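Local coordinates for ferric iron-binding protein HitA (Pseudomonas aeruginosa PAO1, PDB 6IWF) that binds ferric iron as a bacterial solute-binding protein and has been linked to gallium internalization, at residues Thr6-Gln11 and Lys32-Gly37; Pro53-Tyr58 and Lys233-Pro238. All blocks are in the same frame, centred on the assembly; numbering follows the deposited sequence.

Interaction 1: Thr6-Gln11 and Lys32-Gly37; sequences TLYNGQ and KIRKGG
Tyr8 and Arg34 meet with Arg34 CD over one face of the phenol ring and Arg34 CB above the CD1-CE1 edge on that same side, 3.6 Å from Tyr8 CD1. Ring and guanidinium stand 80° apart, so it is the aliphatic stem, and not a stacked guanidinium, that covers the tyrosine. Leu41 and Ile45 of helix 38-48 and Leu57 of strand 56-59 also touch the tyrosine, while Gln44 and Glu48 of the same helix bond Arg34 NE and Tyr8 OH respectively. Beneath these side chains the backbones pair in parallel, with an angle of 26° between the two strand segments. Leu7 N gives a nearly linear bond to Lys32 O (2.7 Å), and bonds from Arg34 N to Leu7 O and from Asn9 N to Arg34 O continue the pattern. This is the strand pair of a beta-alpha-beta crossover in which helix 13-27 connects strands 4-9 and 30-35. On the sheet face that carries Leu7, Asn9, Ile33 and Lys35, Asn9 CB packs on Ile33 CG2 at 3.8 Å, and Ile33 also touches Ala20 of the crossover helix. At the last bridge, Asn9 O accepts two bonds from opposite faces of its plane, from Gly36 N (3.3 Å) and from Lys35 NZ (3.2 Å). The lysine chain is bent at chi2 (73°), turning CD toward Asn9. The same ammonium also bonds Gln11 O at 2.9 Å, linking the strand's last residue to the loop after it, where the Gln11 side chain lies close to those of iron-binding Glu60 and His12.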
loop_
_atom_site.group_PDB
_atom_site.type_symbol
_atom_site.label_atom_id
_atom_site.label_comp_id
_atom_site.label_asym_id
_atom_site.label_seq_id
_atom_site.Cartn_x
_atom_site.Cartn_y
_atom_site.Cartn_z
ATOM N N THR A 6 19.613 -8.612 -6.780
ATOM C CA THR A 6 19.305 -7.188 -6.725
ATOM C C THR A 6 17.812 -7.040 -6.463
ATOM O O THR A 6 16.997 -7.572 -7.223
ATOM C CB THR A 6 19.698 -6.479 -8.020
ATOM O OG1 THR A 6 21.106 -6.649 -8.261
ATOM C CG2 THR A 6 19.387 -4.992 -7.920
ATOM N N LEU A 7 17.465 -6.367 -5.364
ATOM C CA LEU A 7 16.087 -6.097 -4.985
ATOM C C LEU A 7 15.790 -4.633 -5.267
ATOM O O LEU A 7 16.431 -3.751 -4.691
ATOM C CB LEU A 7 15.846 -6.404 -3.505
ATOM C CG LEU A 7 14.482 -5.978 -2.942
ATOM C CD1 LEU A 7 13.382 -6.786 -3.640
ATOM C CD2 LEU A 7 14.417 -6.154 -1.416
ATOM N N TYR A 8 14.827 -4.381 -6.146
ATOM C CA TYR A 8 14.272 -3.042 -6.333
ATOM C C TYR A 8 13.162 -2.874 -5.306
ATOM O O TYR A 8 12.116 -3.524 -5.413
ATOM C CB TYR A 8 13.736 -2.861 -7.754
ATOM C CG TYR A 8 14.789 -2.493 -8.786
ATOM C CD1 TYR A 8 16.133 -2.795 -8.579
ATOM C CD2 TYR A 8 14.437 -1.849 -9.965
ATOM C CE1 TYR A 8 17.091 -2.465 -9.520
ATOM C CE2 TYR A 8 15.398 -1.514 -10.915
ATOM C CZ TYR A 8 16.717 -1.832 -10.684
ATOM O OH TYR A 8 17.677 -1.508 -11.615
ATOM N N ASN A 9 13.379 -2.006 -4.304
ATOM C CA ASN A 9 12.478 -1.915 -3.156
ATOM C C ASN A 9 11.720 -0.594 -3.176
ATOM O O ASN A 9 12.269 0.456 -2.814
ATOM C CB ASN A 9 13.216 -2.066 -1.825
ATOM C CG ASN A 9 12.278 -1.907 -0.650
ATOM O OD1 ASN A 9 11.114 -2.290 -0.736
ATOM N ND2 ASN A 9 12.759 -1.298 0.443
ATOM N N GLY A 10 10.447 -0.671 -3.568
ATOM C CA GLY A 10 9.489 0.410 -3.434
ATOM C C GLY A 10 8.749 0.440 -2.116
ATOM O O GLY A 10 8.068 1.428 -1.824
ATOM N N GLN A 11 8.848 -0.620 -1.316
ATOM C CA GLN A 11 8.303 -0.601 0.034
ATOM C C GLN A 11 9.213 0.222 0.943
ATOM O O GLN A 11 10.262 0.713 0.532
ATOM C CB GLN A 11 8.146 -2.015 0.590
ATOM C CG GLN A 11 6.712 -2.492 0.726
ATOM C CD GLN A 11 5.968 -1.828 1.875
ATOM O OE1 GLN A 11 6.354 -0.762 2.358
ATOM N NE2 GLN A 11 4.894 -2.454 2.309
ATOM N N LYS A 32 21.448 -7.115 -2.634
ATOM C CA LYS A 32 21.702 -5.692 -2.827
ATOM C C LYS A 32 20.366 -4.994 -3.064
ATOM O O LYS A 32 19.508 -5.534 -3.764
ATOM C CB LYS A 32 22.633 -5.494 -4.026
ATOM C CG LYS A 32 23.015 -4.066 -4.328
ATOM C CD LYS A 32 23.709 -3.980 -5.687
ATOM C CE LYS A 32 24.322 -2.601 -5.910
ATOM N NZ LYS A 32 23.421 -1.509 -5.430
ATOM N N ILE A 33 20.181 -3.808 -2.473
ATOM C CA ILE A 33 18.884 -3.120 -2.506
ATOM C C ILE A 33 19.015 -1.793 -3.242
ATOM O O ILE A 33 19.796 -0.921 -2.841
ATOM C CB ILE A 33 18.302 -2.885 -1.102
ATOM C CG1 ILE A 33 18.134 -4.210 -0.362
ATOM C CG2 ILE A 33 16.948 -2.141 -1.205
ATOM C CD1 ILE A 33 17.484 -4.066 0.995
ATOM N N ARG A 34 18.215 -1.632 -4.295
ATOM C CA ARG A 34 18.039 -0.359 -4.985
ATOM C C ARG A 34 16.742 0.256 -4.469
ATOM O O ARG A 34 15.653 -0.270 -4.719
ATOM C CB ARG A 34 18.007 -0.567 -6.497
ATOM C CG ARG A 34 18.345 0.678 -7.314
ATOM C CD ARG A 34 17.109 1.498 -7.609
ATOM N NE ARG A 34 17.337 2.472 -8.676
ATOM C CZ ARG A 34 17.738 3.723 -8.468
ATOM N NH1 ARG A 34 17.921 4.546 -9.496
ATOM N NH2 ARG A 34 17.959 4.151 -7.231
ATOM N N LYS A 35 16.857 1.347 -3.719
ATOM C CA LYS A 35 15.701 1.976 -3.104
ATOM C C LYS A 35 15.107 3.017 -4.040
ATOM O O LYS A 35 15.836 3.786 -4.673
ATOM C CB LYS A 35 16.095 2.630 -1.778
ATOM C CG LYS A 35 14.928 3.222 -1.037
ATOM C CD LYS A 35 14.040 2.141 -0.431
ATOM C CE LYS A 35 12.774 2.738 0.151
ATOM N NZ LYS A 35 11.682 2.865 -0.862
ATOM N N GLY A 36 13.783 3.029 -4.136
ATOM C CA GLY A 36 13.115 4.029 -4.952
ATOM C C GLY A 36 11.629 4.015 -4.679
ATOM O O GLY A 36 11.124 3.210 -3.892
ATOM N N GLY A 37 10.925 4.943 -5.322
ATOM C CA GLY A 37 9.479 4.886 -5.311
ATOM C C GLY A 37 8.973 3.858 -6.308
ATOM O O GLY A 37 9.629 3.562 -7.306
#

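Interaction 2: Pro53-Tyr58 and Lys233-Pro238; sequences PADVLY and KSSKHP
Asp55 OD1 is gripped by the hydroxyl of Ser235 and by a water. Ser235 OG donates to it over 2.6 Å, arriving on the anti side of the carboxylate and 21° out of its plane, while water 2 donates to the same oxygen at 2.8 Å. That water in turn accepts from Lys236 N (2.9 Å), so the carboxylate reaches two successive residues of the 233-238 loop, one directly and one through solvent. The other carboxylate oxygen, OD2, is bonded to Thr6 N in the adjacent strand 4-9. With donors on both oxygens, the group would be expected to stay ionised although Asp55 is buried. His237 approaches from a different direction: Asp55 OD1 lies at the edge of the imidazole, near its plane and 3.6 Å from CD2, and the planes of carboxylate and ring are 60° apart. No hydrogen bond joins them, so this is packing of the ring edge against the acid. Water 1 bridges nearby, donating to Ala54 O at 2.6 Å and accepting from Ser234 OG at 2.8 Å, which ties the backbone before Asp55 to the same loop. Ser235 has its OG anti to the backbone N (chi1 165°) and uses that oxygen twice: besides donating to the aspartate it accepts from His237 N at 3.0 Å. The acid therefore holds a hydroxyl whose position is also fixed from within its own loop. Acceptance by a serine hydroxyl from the amide two residues on defines an ST turn, and here it lies in the loop between strand 224-231 and helix 238-248, immediately before the helix, with His237 at the N-cap position.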
loop_
_atom_site.group_PDB
_atom_site.type_symbol
_atom_site.label_atom_id
_atom_site.label_comp_id
_atom_site.label_asym_id
_atom_site.label_seq_id
_atom_site.Cartn_x
_atom_site.Cartn_y
_atom_site.Cartn_z
ATOM N N PRO A 53 19.457 -4.813 -13.970
ATOM C CA PRO A 53 20.016 -5.750 -12.994
ATOM C C PRO A 53 18.991 -6.283 -12.006
ATOM O O PRO A 53 19.327 -7.186 -11.224
ATOM C CB PRO A 53 21.077 -4.903 -12.285
ATOM C CG PRO A 53 20.491 -3.517 -12.311
ATOM C CD PRO A 53 19.745 -3.408 -13.622
ATOM N N ALA A 54 17.753 -5.783 -12.040
ATOM C CA ALA A 54 16.756 -6.163 -11.045
ATOM C C ALA A 54 16.411 -7.641 -11.154
ATOM O O ALA A 54 16.142 -8.157 -12.242
ATOM C CB ALA A 54 15.491 -5.322 -11.215
ATOM N N ASP A 55 16.415 -8.325 -10.013
ATOM C CA ASP A 55 15.961 -9.705 -9.948
ATOM C C ASP A 55 14.563 -9.832 -9.360
ATOM O O ASP A 55 13.775 -10.659 -9.830
ATOM C CB ASP A 55 16.945 -10.533 -9.117
ATOM C CG ASP A 55 18.312 -10.609 -9.757
ATOM O OD1 ASP A 55 18.397 -11.135 -10.893
ATOM O OD2 ASP A 55 19.286 -10.118 -9.142
ATOM N N VAL A 56 14.259 -9.016 -8.353
ATOM C CA VAL A 56 12.987 -9.018 -7.637
ATOM C C VAL A 56 12.552 -7.570 -7.474
ATOM O O VAL A 56 13.377 -6.695 -7.189
ATOM C CB VAL A 56 13.107 -9.719 -6.262
ATOM C CG1 VAL A 56 11.823 -9.576 -5.448
ATOM C CG2 VAL A 56 13.459 -11.198 -6.443
ATOM N N LEU A 57 11.261 -7.314 -7.686
ATOM C CA LEU A 57 10.660 -6.014 -7.426
ATOM C C LEU A 57 9.677 -6.145 -6.273
ATOM O O LEU A 57 8.867 -7.073 -6.249
ATOM C CB LEU A 57 9.947 -5.483 -8.664
ATOM C CG LEU A 57 9.124 -4.197 -8.491
ATOM C CD1 LEU A 57 10.000 -2.998 -8.181
ATOM C CD2 LEU A 57 8.276 -3.952 -9.733
ATOM N N TYR A 58 9.740 -5.208 -5.332
ATOM C CA TYR A 58 8.889 -5.207 -4.147
ATOM C C TYR A 58 8.256 -3.830 -4.072
ATOM O O TYR A 58 8.982 -2.833 -4.004
ATOM C CB TYR A 58 9.739 -5.501 -2.905
ATOM C CG TYR A 58 9.028 -5.669 -1.576
ATOM C CD1 TYR A 58 7.660 -5.901 -1.485
ATOM C CD2 TYR A 58 9.758 -5.602 -0.399
ATOM C CE1 TYR A 58 7.047 -6.070 -0.229
ATOM C CE2 TYR A 58 9.164 -5.761 0.836
ATOM C CZ TYR A 58 7.824 -5.990 0.920
ATOM O OH TYR A 58 7.275 -6.146 2.171
ATOM N N LYS A 233 11.417 -11.126 -15.446
ATOM C CA LYS A 233 11.661 -12.124 -16.483
ATOM C C LYS A 233 13.108 -12.093 -16.952
ATOM O O LYS A 233 13.668 -13.134 -17.326
ATOM C CB LYS A 233 10.713 -11.880 -17.660
ATOM C CG LYS A 233 10.361 -13.118 -18.450
ATOM C CD LYS A 233 8.924 -13.046 -18.941
ATOM C CE LYS A 233 8.783 -13.580 -20.352
ATOM N NZ LYS A 233 7.344 -13.629 -20.739
ATOM N N SER A 234 13.728 -10.915 -16.916
ATOM C CA SER A 234 15.100 -10.703 -17.355
ATOM C C SER A 234 16.144 -11.207 -16.364
ATOM O O SER A 234 17.334 -11.198 -16.695
ATOM C CB SER A 234 15.329 -9.209 -17.609
ATOM O OG SER A 234 15.266 -8.464 -16.398
ATOM N N SER A 235 15.743 -11.640 -15.167
ATOM C CA SER A 235 16.718 -11.980 -14.138
ATOM C C SER A 235 17.613 -13.122 -14.602
ATOM O O SER A 235 17.141 -14.111 -15.172
ATOM C CB SER A 235 16.002 -12.358 -12.836
ATOM O OG SER A 235 16.879 -13.012 -11.929
ATOM N N LYS A 236 18.913 -12.967 -14.390
ATOM C CA LYS A 236 19.847 -14.044 -14.685
ATOM C C LYS A 236 20.024 -14.989 -13.505
ATOM O O LYS A 236 20.832 -15.925 -13.580
ATOM C CB LYS A 236 21.195 -13.462 -15.126
ATOM C CG LYS A 236 21.167 -12.853 -16.540
ATOM C CD LYS A 236 20.265 -13.652 -17.495
ATOM C CE LYS A 236 20.215 -13.030 -18.897
ATOM N NZ LYS A 236 19.051 -12.101 -19.087
ATOM N N HIS A 237 19.264 -14.786 -12.430
ATOM C CA HIS A 237 19.254 -15.685 -11.279
ATOM C C HIS A 237 17.832 -16.177 -11.024
ATOM O O HIS A 237 17.279 -15.968 -9.937
ATOM C CB HIS A 237 19.815 -14.972 -10.051
ATOM C CG HIS A 237 21.118 -14.287 -10.297
ATOM N ND1 HIS A 237 22.275 -14.978 -10.599
ATOM C CD2 HIS A 237 21.448 -12.973 -10.306
ATOM C CE1 HIS A 237 23.264 -14.118 -10.772
ATOM N NE2 HIS A 237 22.790 -12.897 -10.598
ATOM N N PRO A 238 17.202 -16.829 -12.013
ATOM C CA PRO A 238 15.773 -17.152 -11.858
ATOM C C PRO A 238 15.474 -18.044 -10.666
ATOM O O PRO A 238 14.513 -17.774 -9.935
ATOM C CB PRO A 238 15.414 -17.834 -13.191
ATOM C CG PRO A 238 16.714 -18.341 -13.731
ATOM C CD PRO A 238 17.747 -17.339 -13.289
HETATM O O HOH W 1 17.357 -8.594 -14.486
HETATM O O HOH W 2 19.663 -10.426 -13.301
#

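Interactions 1 and 2 meet on neighbouring strands of one sheet, 4-9 and 56-59, with their centres about 12 Å apart. Strand 4-9 lies between the other two, pairing in parallel with 30-35 on one side and 56-59 on the other. Gly10 N and Tyr58 O, 2.6 Å apart, form a probable hydrogen bond between them. Both contacts are partly buried, but interaction 1 is centred about 15 Å from the centre of the chain and interaction 2, farther out, about 22 Å. The first covers 477 Å² through regular strand pairing and ends near iron-binding residues; the second covers 166 Å², relies on one hydroxyl-to-carboxylate bond and two bridging waters, and joins the sheet to a loop.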